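PDB 2PLN: response regulator from Helicobacter pylori, which probably acts as an orphan response regulator that binds promoter DNA to control transcription, seen here as its N-terminal receiver domain. Local coordinates for residues 19-25 / 63-69; 25-30 / 115-120; 95-100 / 111-115. All coordinates share one frame; numbering follows the deposited sequence.

Contact 1 of 3, residues 19-25 / 63-69; sequences MRVLLIE and YDLVMVS
Tyr63 turns its ring back over the neighbouring strand, so that Leu22 CB sits over the centre of one face, 3.7 Å from the ring centroid and 13° off the normal. Farther out, Leu22 CD1 follows the ring to its hydroxyl. Val66 CG2 lies alongside Leu22 CD2 (3.9 Å) and also meets Ile24 CD1, while Val68 CG2 packs on Ile24 CB, giving this face a continuous branched aliphatic surface. On the reverse face Val21 CG1 runs beside Leu65 CD2, and Leu23 CD2 reaches the methyl CE of Met67 (3.7 Å), a selenomethionine whose chain bends at its last torsion, chi3 55°.

Strands 20-24 and 65-68 hold these side chains in parallel register, Leu22 opposite Val66. Leu22 N bonds Leu65 O, Leu22 O receives Met67 N, Ile24 N bonds Met67 O (2.8 Å), and Ile24 O takes Ser69 N. A water donates to Ile24 O and, weakly, to Met67 O. At the other end Asp64 grips Arg20 twice: its backbone N goes to Arg20 O (2.9 Å), and its OD2 takes Arg20 N on the anti lone pair at 2.8 Å. Asp64 is a predicted phosphorylation site, but it is unmodified here and lies at the strand's N-terminal end. Ser69, at the C-terminal end, probably occupies the place where receiver domains usually carry the phospho-accepting aspartate; its OG makes a weak, unsettled hydrogen bond to Glu25 OE2 (3.3 Å), whose stronger partner is Lys115 NZ.

The pair is two inner strands of the CheY-like parallel sheet, 65-68 being the central one. Strand 44-48 flanks 20-24, and its Asp46 receives both the Arg20 guanidinium and the Tyr63 hydroxyl; strand 88-93 flanks 65-68, and helix 28-40 covers Val21 and Leu23 through Ile34 and Leu38.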
HETATM    1  N   MSE A  19      11.143   3.551  16.236  1.00 21.85           N
HETATM    2  CA  MSE A  19      11.168   3.314  14.804  1.00 21.53           C
HETATM    3  C   MSE A  19      11.893   4.489  14.162  1.00 19.66           C
HETATM    4  O   MSE A  19      11.661   5.645  14.525  1.00 17.92           O
HETATM    5  CB  MSE A  19       9.740   3.271  14.242  1.00 24.27           C
HETATM    6  CG  MSE A  19       8.818   2.236  14.821  1.00 30.19           C
HETATM    7 SE   MSE A  19       9.028   0.533  13.909  1.00 43.74          SE
HETATM    8  CE  MSE A  19       7.276  -0.233  14.248  1.00 35.08           C
ATOM      9  N   ARG A  20      12.785   4.178  13.229  1.00 17.30           N
ATOM     10  CA  ARG A  20      13.500   5.209  12.484  1.00 16.16           C
ATOM     11  C   ARG A  20      13.202   5.085  10.993  1.00 14.03           C
ATOM     12  O   ARG A  20      13.257   3.988  10.427  1.00 12.78           O
ATOM     13  CB  ARG A  20      15.006   5.146  12.719  1.00 16.21           C
ATOM     14  CG  ARG A  20      15.718   6.465  12.267  1.00 18.05           C
ATOM     15  CD  ARG A  20      17.251   6.387  12.091  1.00 19.50           C
ATOM     16  NE  ARG A  20      17.864   6.519  13.363  1.00 28.48           N
ATOM     17  CZ  ARG A  20      18.535   7.577  13.809  1.00 25.33           C
ATOM     18  NH1 ARG A  20      18.839   8.630  13.057  1.00 24.39           N
ATOM     19  NH2 ARG A  20      18.960   7.518  15.036  1.00 26.16           N
ATOM     20  N   VAL A  21      12.900   6.220  10.362  1.00 12.27           N
ATOM     21  CA  VAL A  21      12.542   6.241   8.922  1.00 11.46           C
ATOM     22  C   VAL A  21      13.592   7.041   8.121  1.00 11.95           C
ATOM     23  O   VAL A  21      13.987   8.123   8.551  1.00 12.61           O
ATOM     24  CB  VAL A  21      11.164   6.915   8.734  1.00 10.98           C
ATOM     25  CG1 VAL A  21      10.890   7.135   7.242  1.00 11.59           C
ATOM     26  CG2 VAL A  21      10.040   6.090   9.449  1.00 10.01           C
ATOM     27  N   LEU A  22      14.051   6.498   6.985  1.00 11.57           N
ATOM     28  CA  LEU A  22      14.893   7.244   6.068  1.00 12.30           C
ATOM     29  C   LEU A  22      14.060   7.805   4.905  1.00 12.67           C
ATOM     30  O   LEU A  22      13.306   7.074   4.267  1.00 12.34           O
ATOM     31  CB  LEU A  22      15.995   6.349   5.508  1.00 12.18           C
ATOM     32  CG  LEU A  22      16.946   6.995   4.500  1.00 12.85           C
ATOM     33  CD1 LEU A  22      17.750   8.208   5.104  1.00 13.44           C
ATOM     34  CD2 LEU A  22      17.898   5.950   3.877  1.00 13.94           C
ATOM     35  N   LEU A  23      14.210   9.096   4.628  1.00 11.83           N
ATOM     36  CA  LEU A  23      13.444   9.719   3.541  1.00 13.09           C
ATOM     37  C   LEU A  23      14.443  10.192   2.531  1.00 13.57           C
ATOM     38  O   LEU A  23      15.258  11.064   2.841  1.00 14.24           O
ATOM     39  CB  LEU A  23      12.613  10.924   4.042  1.00 13.42           C
ATOM     40  CG  LEU A  23      11.554  10.675   5.124  1.00 14.75           C
ATOM     41  CD1 LEU A  23      11.003  11.980   5.798  1.00 16.74           C
ATOM     42  CD2 LEU A  23      10.400   9.782   4.606  1.00 14.73           C
ATOM     43  N   ILE A  24      14.416   9.596   1.339  1.00 13.47           N
ATOM     44  CA  ILE A  24      15.254  10.091   0.236  1.00 13.25           C
ATOM     45  C   ILE A  24      14.388  10.987  -0.629  1.00 13.70           C
ATOM     46  O   ILE A  24      13.518  10.523  -1.330  1.00 13.32           O
ATOM     47  CB  ILE A  24      15.920   8.948  -0.545  1.00 13.16           C
ATOM     48  CG1 ILE A  24      16.792   8.101   0.421  1.00 12.61           C
ATOM     49  CG2 ILE A  24      16.742   9.527  -1.767  1.00 12.32           C
ATOM     50  CD1 ILE A  24      17.179   6.712  -0.081  1.00 13.20           C
ATOM     51  N   GLU A  25      14.642  12.287  -0.552  1.00 15.90           N
ATOM     52  CA  GLU A  25      13.734  13.289  -1.091  1.00 17.35           C
ATOM     53  C   GLU A  25      14.528  14.574  -1.395  1.00 19.03           C
ATOM     54  O   GLU A  25      15.143  15.184  -0.495  1.00 18.71           O
ATOM     55  CB  GLU A  25      12.611  13.555  -0.088  1.00 18.03           C
ATOM     56  CG  GLU A  25      11.635  14.664  -0.494  1.00 18.24           C
ATOM     57  CD  GLU A  25      11.071  14.487  -1.914  1.00 21.11           C
ATOM     58  OE1 GLU A  25      11.451  15.293  -2.801  1.00 20.96           O
ATOM     59  OE2 GLU A  25      10.261  13.541  -2.158  1.00 19.75           O
ATOM     60  N   TYR A  63      17.549   1.488  10.102  1.00 14.99           N
ATOM     61  CA  TYR A  63      16.215   1.998   9.761  1.00 14.41           C
ATOM     62  C   TYR A  63      15.188   0.872   9.670  1.00 13.83           C
ATOM     63  O   TYR A  63      15.519  -0.255   9.262  1.00 13.70           O
ATOM     64  CB  TYR A  63      16.255   2.709   8.416  1.00 14.37           C
ATOM     65  CG  TYR A  63      17.103   3.938   8.424  1.00 14.66           C
ATOM     66  CD1 TYR A  63      16.616   5.132   8.950  1.00 14.04           C
ATOM     67  CD2 TYR A  63      18.409   3.914   7.917  1.00 14.64           C
ATOM     68  CE1 TYR A  63      17.401   6.296   8.947  1.00 13.00           C
ATOM     69  CE2 TYR A  63      19.193   5.062   7.929  1.00 16.23           C
ATOM     70  CZ  TYR A  63      18.689   6.226   8.454  1.00 14.42           C
ATOM     71  OH  TYR A  63      19.472   7.323   8.430  1.00 15.81           O
ATOM     72  N   ASP A  64      13.937   1.200   9.980  1.00 12.37           N
ATOM     73  CA  ASP A  64      12.826   0.246   9.883  1.00 12.37           C
ATOM     74  C   ASP A  64      12.132   0.383   8.534  1.00 11.55           C
ATOM     75  O   ASP A  64      11.508  -0.558   8.058  1.00 11.29           O
ATOM     76  CB  ASP A  64      11.849   0.520  11.024  1.00 13.66           C
ATOM     77  CG  ASP A  64      12.521   0.381  12.389  1.00 16.14           C
ATOM     78  OD1 ASP A  64      12.715  -0.774  12.833  1.00 17.81           O
ATOM     79  OD2 ASP A  64      12.909   1.348  13.068  1.00 15.67           O
ATOM     80  N   LEU A  65      12.238   1.576   7.934  1.00 10.51           N
ATOM     81  CA  LEU A  65      11.528   1.900   6.672  1.00 10.63           C
ATOM     82  C   LEU A  65      12.283   2.974   5.901  1.00 10.44           C
ATOM     83  O   LEU A  65      12.886   3.878   6.508  1.00 10.24           O
ATOM     84  CB  LEU A  65      10.119   2.405   7.004  1.00 10.94           C
ATOM     85  CG  LEU A  65       9.176   2.633   5.801  1.00 12.17           C
ATOM     86  CD1 LEU A  65       7.716   2.344   6.131  1.00 12.46           C
ATOM     87  CD2 LEU A  65       9.331   4.074   5.244  1.00 13.25           C
ATOM     88  N   VAL A  66      12.292   2.865   4.574  1.00 10.23           N
ATOM     89  CA  VAL A  66      12.867   3.915   3.704  1.00 11.33           C
ATOM     90  C   VAL A  66      11.807   4.258   2.691  1.00 12.23           C
ATOM     91  O   VAL A  66      11.142   3.362   2.143  1.00 11.56           O
ATOM     92  CB  VAL A  66      14.194   3.493   2.956  1.00 11.73           C
ATOM     93  CG1 VAL A  66      14.045   2.174   2.153  1.00 12.65           C
ATOM     94  CG2 VAL A  66      14.723   4.642   2.055  1.00 10.64           C
HETATM   95  N   MSE A  67      11.634   5.558   2.461  1.00 14.19           N
HETATM   96  CA  MSE A  67      10.840   6.019   1.341  1.00 16.40           C
HETATM   97  C   MSE A  67      11.734   6.765   0.370  1.00 15.25           C
HETATM   98  O   MSE A  67      12.469   7.677   0.759  1.00 14.63           O
HETATM   99  CB  MSE A  67       9.687   6.921   1.784  1.00 16.67           C
HETATM  100  CG  MSE A  67       8.741   7.184   0.614  1.00 17.23           C
HETATM  101 SE   MSE A  67       7.029   7.905   1.117  1.00 28.01          SE
HETATM  102  CE  MSE A  67       7.631   9.438   2.116  1.00 18.89           C
ATOM    103  N   VAL A  68      11.693   6.366  -0.892  1.00 14.58           N
ATOM    104  CA  VAL A  68      12.627   6.910  -1.878  1.00 14.57           C
ATOM    105  C   VAL A  68      11.863   7.491  -3.056  1.00 15.78           C
ATOM    106  O   VAL A  68      10.966   6.845  -3.603  1.00 14.19           O
ATOM    107  CB  VAL A  68      13.677   5.850  -2.332  1.00 15.19           C
ATOM    108  CG1 VAL A  68      13.028   4.523  -2.817  1.00 15.95           C
ATOM    109  CG2 VAL A  68      14.611   6.402  -3.409  1.00 15.39           C
ATOM    110  N   SER A  69      12.200   8.731  -3.389  1.00 18.10           N
ATOM    111  CA  SER A  69      11.798   9.394  -4.638  1.00 22.16           C
ATOM    112  C   SER A  69      13.085   9.754  -5.303  1.00 24.01           C
ATOM    113  O   SER A  69      13.839  10.582  -4.785  1.00 25.62           O
ATOM    114  CB  SER A  69      11.049  10.694  -4.378  1.00 22.45           C
ATOM    115  OG  SER A  69      10.056  10.517  -3.414  1.00 25.21           O
TER
HETATM  116  O   HOH W   1      10.848  10.069  -0.332  1.00 21.90           O

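Contact 2 of 3, residues 25-30 / 115-120; sequences EKNSVL and KPYRSI
Lys115 and Glu25 reach for each other from opposite directions, and NZ meets OE2 at 2.6 Å in a salt bridge. The ammonium comes in on the syn side of OE2, 21° out of the carboxylate plane. The lysine chain is straight as far as CD and then bends at chi3, 86°, which carries CE and NZ over to the acid.

Leu30, on the first turn of helix 28-40, crosses the lysine at a slant: its CD2 lies 3.8 Å from Lys115 CE and 4.0 Å from Tyr117 CE1, so one methyl group touches both the aliphatic part of the lysine and the aromatic ring. Leu30 CD1 points on to Ile120 CD1, a looser contact at 4.4 Å. The Tyr117 hydroxyl stops short of Glu25, and a water in the plane of the ring joins them, 2.6 Å from Tyr117 OH and donating to Glu25 OE2; Ser92 is a further partner of this hydroxyl.

The peptide before Pro116 is cis, as in receiver domains generally, where this lysine-proline pair follows the last strand beside the acidic pocket. In typical relatives the lysine faces the phospho-accepting aspartate. Here Glu25 takes it, with OE2 held by lysine and water and OE1 by Asn27 N; the lysine charge probably offsets that of Glu25 and would favour its ionised form.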
ATOM      1  N   GLU A  25      14.642  12.287  -0.552  1.00 15.90           N
ATOM      2  CA  GLU A  25      13.734  13.289  -1.091  1.00 17.35           C
ATOM      3  C   GLU A  25      14.528  14.574  -1.395  1.00 19.03           C
ATOM      4  O   GLU A  25      15.143  15.184  -0.495  1.00 18.71           O
ATOM      5  CB  GLU A  25      12.611  13.555  -0.088  1.00 18.03           C
ATOM      6  CG  GLU A  25      11.635  14.664  -0.494  1.00 18.24           C
ATOM      7  CD  GLU A  25      11.071  14.487  -1.914  1.00 21.11           C
ATOM      8  OE1 GLU A  25      11.451  15.293  -2.801  1.00 20.96           O
ATOM      9  OE2 GLU A  25      10.261  13.541  -2.158  1.00 19.75           O
ATOM     10  N   LYS A  26      14.526  14.926  -2.672  1.00 20.04           N
ATOM     11  CA  LYS A  26      15.277  16.059  -3.245  1.00 22.61           C
ATOM     12  C   LYS A  26      14.719  17.395  -2.766  1.00 22.52           C
ATOM     13  O   LYS A  26      15.460  18.384  -2.635  1.00 23.41           O
ATOM     14  CB  LYS A  26      15.147  15.960  -4.775  1.00 23.39           C
ATOM     15  CG  LYS A  26      15.898  16.968  -5.618  1.00 27.88           C
ATOM     16  CD  LYS A  26      15.458  16.831  -7.066  1.00 31.34           C
ATOM     17  CE  LYS A  26      15.979  17.983  -7.928  1.00 33.91           C
ATOM     18  NZ  LYS A  26      15.497  19.316  -7.432  1.00 37.90           N
ATOM     19  N   ASN A  27      13.416  17.427  -2.500  1.00 21.42           N
ATOM     20  CA  ASN A  27      12.728  18.644  -2.107  1.00 22.10           C
ATOM     21  C   ASN A  27      12.802  18.836  -0.594  1.00 22.22           C
ATOM     22  O   ASN A  27      12.089  18.182   0.168  1.00 21.59           O
ATOM     23  CB  ASN A  27      11.300  18.591  -2.645  1.00 21.74           C
ATOM     24  CG  ASN A  27      10.464  19.802  -2.286  1.00 23.54           C
ATOM     25  OD1 ASN A  27       9.388  20.002  -2.851  1.00 29.54           O
ATOM     26  ND2 ASN A  27      10.923  20.592  -1.365  1.00 21.54           N
ATOM     27  N   SER A  28      13.684  19.730  -0.139  1.00 23.07           N
ATOM     28  CA  SER A  28      13.984  19.787   1.307  1.00 23.54           C
ATOM     29  C   SER A  28      12.809  20.269   2.152  1.00 22.88           C
ATOM     30  O   SER A  28      12.655  19.866   3.309  1.00 22.89           O
ATOM     31  CB  SER A  28      15.227  20.636   1.593  1.00 24.85           C
ATOM     32  OG  SER A  28      14.934  22.006   1.391  1.00 27.70           O
ATOM     33  N   VAL A  29      12.003  21.153   1.574  1.00 22.58           N
ATOM     34  CA  VAL A  29      10.800  21.664   2.228  1.00 21.59           C
ATOM     35  C   VAL A  29       9.794  20.527   2.445  1.00 20.05           C
ATOM     36  O   VAL A  29       9.281  20.336   3.553  1.00 18.56           O
ATOM     37  CB  VAL A  29      10.198  22.839   1.421  1.00 21.75           C
ATOM     38  CG1 VAL A  29       8.864  23.265   1.985  1.00 22.94           C
ATOM     39  CG2 VAL A  29      11.180  24.006   1.438  1.00 22.46           C
ATOM     40  N   LEU A  30       9.545  19.761   1.384  1.00 18.83           N
ATOM     41  CA  LEU A  30       8.650  18.615   1.497  1.00 17.33           C
ATOM     42  C   LEU A  30       9.223  17.584   2.482  1.00 16.86           C
ATOM     43  O   LEU A  30       8.493  17.083   3.340  1.00 16.19           O
ATOM     44  CB  LEU A  30       8.431  17.983   0.131  1.00 17.48           C
ATOM     45  CG  LEU A  30       7.538  16.754   0.104  1.00 17.36           C
ATOM     46  CD1 LEU A  30       6.235  17.006   0.818  1.00 21.03           C
ATOM     47  CD2 LEU A  30       7.324  16.321  -1.313  1.00 19.12           C
ATOM     48  N   LYS A 115       3.219  11.081  -6.213  1.00 22.22           N
ATOM     49  CA  LYS A 115       3.362  12.454  -5.751  1.00 24.99           C
ATOM     50  C   LYS A 115       2.635  13.356  -6.747  1.00 26.30           C
ATOM     51  O   LYS A 115       2.630  13.062  -7.957  1.00 26.76           O
ATOM     52  CB  LYS A 115       4.829  12.851  -5.717  1.00 24.83           C
ATOM     53  CG  LYS A 115       5.604  12.122  -4.651  1.00 25.83           C
ATOM     54  CD  LYS A 115       7.081  12.438  -4.758  1.00 26.80           C
ATOM     55  CE  LYS A 115       7.419  13.685  -4.005  1.00 27.85           C
ATOM     56  NZ  LYS A 115       8.846  14.031  -4.299  1.00 30.94           N
ATOM     57  N   PRO A 116       2.052  14.456  -6.279  1.00 28.19           N
ATOM     58  CA  PRO A 116       2.010  14.871  -4.849  1.00 28.66           C
ATOM     59  C   PRO A 116       1.141  14.035  -3.912  1.00 29.00           C
ATOM     60  O   PRO A 116       0.162  13.431  -4.356  1.00 30.10           O
ATOM     61  CB  PRO A 116       1.498  16.324  -4.916  1.00 29.43           C
ATOM     62  CG  PRO A 116       0.879  16.481  -6.247  1.00 28.88           C
ATOM     63  CD  PRO A 116       1.435  15.448  -7.181  1.00 27.98           C
ATOM     64  N   TYR A 117       1.497  14.000  -2.621  1.00 28.33           N
ATOM     65  CA  TYR A 117       0.762  13.221  -1.608  1.00 27.75           C
ATOM     66  C   TYR A 117      -0.638  13.784  -1.307  1.00 28.97           C
ATOM     67  O   TYR A 117      -0.874  14.985  -1.465  1.00 29.46           O
ATOM     68  CB  TYR A 117       1.577  13.087  -0.304  1.00 25.80           C
ATOM     69  CG  TYR A 117       2.969  12.546  -0.510  1.00 24.67           C
ATOM     70  CD1 TYR A 117       4.098  13.365  -0.373  1.00 21.94           C
ATOM     71  CD2 TYR A 117       3.163  11.223  -0.879  1.00 24.53           C
ATOM     72  CE1 TYR A 117       5.369  12.871  -0.587  1.00 19.49           C
ATOM     73  CE2 TYR A 117       4.439  10.722  -1.082  1.00 23.89           C
ATOM     74  CZ  TYR A 117       5.534  11.538  -0.939  1.00 22.56           C
ATOM     75  OH  TYR A 117       6.782  11.001  -1.159  1.00 19.80           O
ATOM     76  N   ARG A 118      -1.555  12.914  -0.859  1.00 29.70           N
ATOM     77  CA  ARG A 118      -2.921  13.326  -0.499  1.00 29.68           C
ATOM     78  C   ARG A 118      -2.879  14.386   0.601  1.00 29.15           C
ATOM     79  O   ARG A 118      -3.623  15.384   0.574  1.00 29.77           O
ATOM     80  CB  ARG A 118      -3.769  12.120  -0.067  1.00 30.55           C
ATOM     81  CG  ARG A 118      -5.273  12.348  -0.195  1.00 32.46           C
ATOM     82  CD  ARG A 118      -6.108  11.096  -0.451  1.00 35.54           C
ATOM     83  NE  ARG A 118      -6.073  10.668  -1.853  1.00 39.19           N
ATOM     84  CZ  ARG A 118      -5.334   9.660  -2.317  1.00 39.72           C
ATOM     85  NH1 ARG A 118      -4.565   8.964  -1.492  1.00 41.89           N
ATOM     86  NH2 ARG A 118      -5.360   9.332  -3.604  1.00 42.06           N
ATOM     87  N   SER A 119      -1.989  14.156   1.559  1.00 27.37           N
ATOM     88  CA  SER A 119      -1.741  15.030   2.702  1.00 24.81           C
ATOM     89  C   SER A 119      -0.622  14.390   3.488  1.00 23.14           C
ATOM     90  O   SER A 119      -0.384  13.159   3.368  1.00 22.33           O
ATOM     91  CB  SER A 119      -2.995  15.219   3.587  1.00 24.87           C
ATOM     92  OG  SER A 119      -3.186  14.228   4.583  1.00 23.57           O
ATOM     93  N   ILE A 120       0.055  15.197   4.299  1.00 21.21           N
ATOM     94  CA  ILE A 120       1.044  14.640   5.245  1.00 19.76           C
ATOM     95  C   ILE A 120       0.399  13.614   6.198  1.00 19.15           C
ATOM     96  O   ILE A 120       0.961  12.529   6.389  1.00 18.60           O
ATOM     97  CB  ILE A 120       1.786  15.768   6.011  1.00 19.71           C
ATOM     98  CG1 ILE A 120       2.618  16.619   5.048  1.00 20.48           C
ATOM     99  CG2 ILE A 120       2.559  15.186   7.222  1.00 19.37           C
ATOM    100  CD1 ILE A 120       3.767  15.936   4.343  1.00 20.22           C
TER
HETATM  101  O   HOH W   2       9.115  11.991  -0.401  1.00 19.93           O

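Contact 3 of 3, residues 95-100 / 111-115; sequences NPTSEE and DYIAK
Tyr112 reaches from strand 111-114 to the start of helix 98-106 and ties together two elements of a right-handed beta-alpha-beta unit, the one that runs from strand 88-93 through this helix. Its position matches that of the aromatic switch residue of CheY-like receiver domains. From CB the side chain leaves with CG anti to the backbone N, chi1 -177°, which sends the ring away from its own strand toward the segment 95-100. Along one side of the ring, CE1 lies 4.0 Å from Pro96 CB. Along the other, CE2 passes Glu100 CG and comes 3.5 Å from Glu100 OE1. That oxygen lies in the ring plane, at its edge, although the carboxylate itself is turned 68° from the ring.

At the tip the phenol works both ways. Tyr112 OH donates to Glu100 OE1 at 2.7 Å, using the anti lone pair of the carboxylate oxygen, and receives Thr97 N at 3.3 Å along a bent path, 142° at the hydrogen. Two bonds thus fix where the hydroxyl sits. Ser93 is a second hydrogen-bond partner of Glu100 OE1, and Val91, Ala104 and Phe105 help to enclose the ring.

Thr97 is also the N-cap of the helix: its OG1 accepts Glu100 N at 3.0 Å, so the residue that meets the phenol through its backbone also caps the helix turn on which Glu100 lies. Beyond the ring, the strand edge belongs to the dimer interface. Arg126 of the second subunit bonds Tyr112 O and makes a salt bridge to Asp111, while Arg118 of that subunit packs on Pro96 and Ala114. Within the subunit these last two residues meet directly, Pro96 CG lying 3.9 Å from the methyl CB of Ala114.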
ATOM      1  N   ASN A  95       6.318  11.201 -11.369  1.00 30.04           N
ATOM      2  CA  ASN A  95       5.802  10.770 -12.668  1.00 29.42           C
ATOM      3  C   ASN A  95       5.392   9.310 -12.619  1.00 28.00           C
ATOM      4  O   ASN A  95       6.094   8.460 -13.178  1.00 27.29           O
ATOM      5  CB  ASN A  95       6.809  10.998 -13.804  1.00 29.82           C
ATOM      6  CG  ASN A  95       6.193  10.750 -15.203  1.00 31.88           C
ATOM      7  OD1 ASN A  95       5.002  11.020 -15.451  1.00 34.11           O
ATOM      8  ND2 ASN A  95       7.011  10.240 -16.114  1.00 33.78           N
ATOM      9  N   PRO A  96       4.258   9.033 -11.961  1.00 27.15           N
ATOM     10  CA  PRO A  96       3.798   7.670 -11.775  1.00 26.87           C
ATOM     11  C   PRO A  96       3.313   7.082 -13.100  1.00 26.61           C
ATOM     12  O   PRO A  96       2.610   7.750 -13.860  1.00 27.41           O
ATOM     13  CB  PRO A  96       2.624   7.819 -10.790  1.00 26.53           C
ATOM     14  CG  PRO A  96       2.126   9.188 -10.994  1.00 27.20           C
ATOM     15  CD  PRO A  96       3.329  10.006 -11.359  1.00 26.77           C
ATOM     16  N   THR A  97       3.713   5.857 -13.405  1.00 25.55           N
ATOM     17  CA  THR A  97       3.120   5.178 -14.542  1.00 24.31           C
ATOM     18  C   THR A  97       2.725   3.781 -14.103  1.00 23.85           C
ATOM     19  O   THR A  97       3.295   3.242 -13.156  1.00 21.64           O
ATOM     20  CB  THR A  97       4.111   5.057 -15.706  1.00 24.49           C
ATOM     21  OG1 THR A  97       5.271   4.333 -15.268  1.00 24.07           O
ATOM     22  CG2 THR A  97       4.664   6.449 -16.137  1.00 25.62           C
ATOM     23  N   SER A  98       1.790   3.186 -14.837  1.00 23.75           N
ATOM     24  CA  SER A  98       1.449   1.791 -14.651  1.00 23.72           C
ATOM     25  C   SER A  98       2.689   0.905 -14.745  1.00 23.09           C
ATOM     26  O   SER A  98       2.921   0.041 -13.884  1.00 22.19           O
ATOM     27  CB  SER A  98       0.419   1.359 -15.696  1.00 23.67           C
ATOM     28  OG  SER A  98       0.220  -0.040 -15.589  1.00 26.87           O
ATOM     29  N   GLU A  99       3.502   1.135 -15.773  1.00 22.39           N
ATOM     30  CA  GLU A  99       4.703   0.337 -15.977  1.00 22.54           C
ATOM     31  C   GLU A  99       5.666   0.368 -14.787  1.00 21.04           C
ATOM     32  O   GLU A  99       6.160  -0.678 -14.356  1.00 21.02           O
ATOM     33  CB  GLU A  99       5.430   0.824 -17.228  1.00 24.80           C
ATOM     34  CG  GLU A  99       6.590  -0.055 -17.660  1.00 30.38           C
ATOM     35  CD  GLU A  99       7.761   0.771 -18.149  1.00 34.14           C
ATOM     36  OE1 GLU A  99       8.065   0.682 -19.359  1.00 40.92           O
ATOM     37  OE2 GLU A  99       8.360   1.528 -17.334  1.00 40.57           O
ATOM     38  N   GLU A 100       5.938   1.564 -14.267  1.00 19.59           N
ATOM     39  CA  GLU A 100       6.856   1.702 -13.154  1.00 18.45           C
ATOM     40  C   GLU A 100       6.261   1.162 -11.838  1.00 17.27           C
ATOM     41  O   GLU A 100       6.986   0.617 -11.016  1.00 17.83           O
ATOM     42  CB  GLU A 100       7.314   3.142 -12.989  1.00 18.95           C
ATOM     43  CG  GLU A 100       8.396   3.289 -11.921  1.00 21.24           C
ATOM     44  CD  GLU A 100       8.762   4.731 -11.642  1.00 24.05           C
ATOM     45  OE1 GLU A 100       7.876   5.529 -11.261  1.00 22.60           O
ATOM     46  OE2 GLU A 100       9.954   5.038 -11.801  1.00 25.21           O
ATOM     47  N   ASP A 111       5.318  -0.519  -1.257  1.00 11.65           N
ATOM     48  CA  ASP A 111       4.284   0.350  -1.740  1.00 11.34           C
ATOM     49  C   ASP A 111       4.812   1.212  -2.868  1.00 11.59           C
ATOM     50  O   ASP A 111       6.037   1.342  -3.072  1.00 11.67           O
ATOM     51  CB  ASP A 111       3.766   1.222  -0.578  1.00 11.61           C
ATOM     52  CG  ASP A 111       2.272   1.543  -0.687  1.00 12.17           C
ATOM     53  OD1 ASP A 111       1.716   1.567  -1.827  1.00 12.59           O
ATOM     54  OD2 ASP A 111       1.596   1.809   0.330  1.00 11.22           O
ATOM     55  N   TYR A 112       3.876   1.787  -3.608  1.00 11.94           N
ATOM     56  CA  TYR A 112       4.160   2.727  -4.681  1.00 13.41           C
ATOM     57  C   TYR A 112       3.168   3.881  -4.535  1.00 14.00           C
ATOM     58  O   TYR A 112       1.940   3.673  -4.537  1.00 13.99           O
ATOM     59  CB  TYR A 112       4.004   2.027  -6.032  1.00 13.32           C
ATOM     60  CG  TYR A 112       4.351   2.893  -7.228  1.00 15.21           C
ATOM     61  CD1 TYR A 112       3.350   3.493  -7.978  1.00 15.06           C
ATOM     62  CD2 TYR A 112       5.691   3.108  -7.623  1.00 14.83           C
ATOM     63  CE1 TYR A 112       3.667   4.293  -9.113  1.00 16.16           C
ATOM     64  CE2 TYR A 112       6.001   3.901  -8.757  1.00 14.50           C
ATOM     65  CZ  TYR A 112       4.989   4.489  -9.479  1.00 15.97           C
ATOM     66  OH  TYR A 112       5.301   5.302 -10.597  1.00 17.89           O
ATOM     67  N   ILE A 113       3.690   5.099  -4.392  1.00 13.89           N
ATOM     68  CA  ILE A 113       2.847   6.204  -3.955  1.00 15.89           C
ATOM     69  C   ILE A 113       3.056   7.332  -4.961  1.00 17.10           C
ATOM     70  O   ILE A 113       4.182   7.727  -5.217  1.00 17.31           O
ATOM     71  CB  ILE A 113       3.249   6.651  -2.519  1.00 16.33           C
ATOM     72  CG1 ILE A 113       3.102   5.491  -1.518  1.00 16.74           C
ATOM     73  CG2 ILE A 113       2.466   7.924  -2.055  1.00 16.89           C
ATOM     74  CD1 ILE A 113       3.901   5.700  -0.275  1.00 18.51           C
ATOM     75  N   ALA A 114       1.981   7.820  -5.572  1.00 18.92           N
ATOM     76  CA  ALA A 114       2.110   8.958  -6.483  1.00 20.00           C
ATOM     77  C   ALA A 114       2.330  10.240  -5.692  1.00 21.36           C
ATOM     78  O   ALA A 114       1.732  10.438  -4.628  1.00 21.58           O
ATOM     79  CB  ALA A 114       0.863   9.103  -7.344  1.00 20.05           C
ATOM     80  N   LYS A 115       3.219  11.081  -6.213  1.00 22.22           N
ATOM     81  CA  LYS A 115       3.362  12.454  -5.751  1.00 24.99           C
ATOM     82  C   LYS A 115       2.635  13.356  -6.747  1.00 26.30           C
ATOM     83  O   LYS A 115       2.630  13.062  -7.957  1.00 26.76           O
ATOM     84  CB  LYS A 115       4.829  12.851  -5.717  1.00 24.83           C
ATOM     85  CG  LYS A 115       5.604  12.122  -4.651  1.00 25.83           C
ATOM     86  CD  LYS A 115       7.081  12.438  -4.758  1.00 26.80           C
ATOM     87  CE  LYS A 115       7.419  13.685  -4.005  1.00 27.85           C
ATOM     88  NZ  LYS A 115       8.846  14.031  -4.299  1.00 30.94           N
TER

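In the fold
The three contacts lie in one receiver domain. Contact 1 joins two inner strands of its parallel sheet; contact 2 begins on Glu25, where the first strand ends, and crosses to the loop after the last strand, its centre about 13 Å from that of contact 1. Met67 CE touches Tyr117 OH at 3.7 Å, linking sheet core and loop. Glu25, Ser69 and Lys115 cluster where relatives have the phosphorylation pocket, probably its counterpart here. Contact 3, centred about 17 Å from contact 1 and 14 Å from contact 2, joins this cluster through the backbone running from strand 111-114 into Lys115. Contacts 2 and 3 also reach the second subunit, where Ser119 of one meets Ser98 of the other.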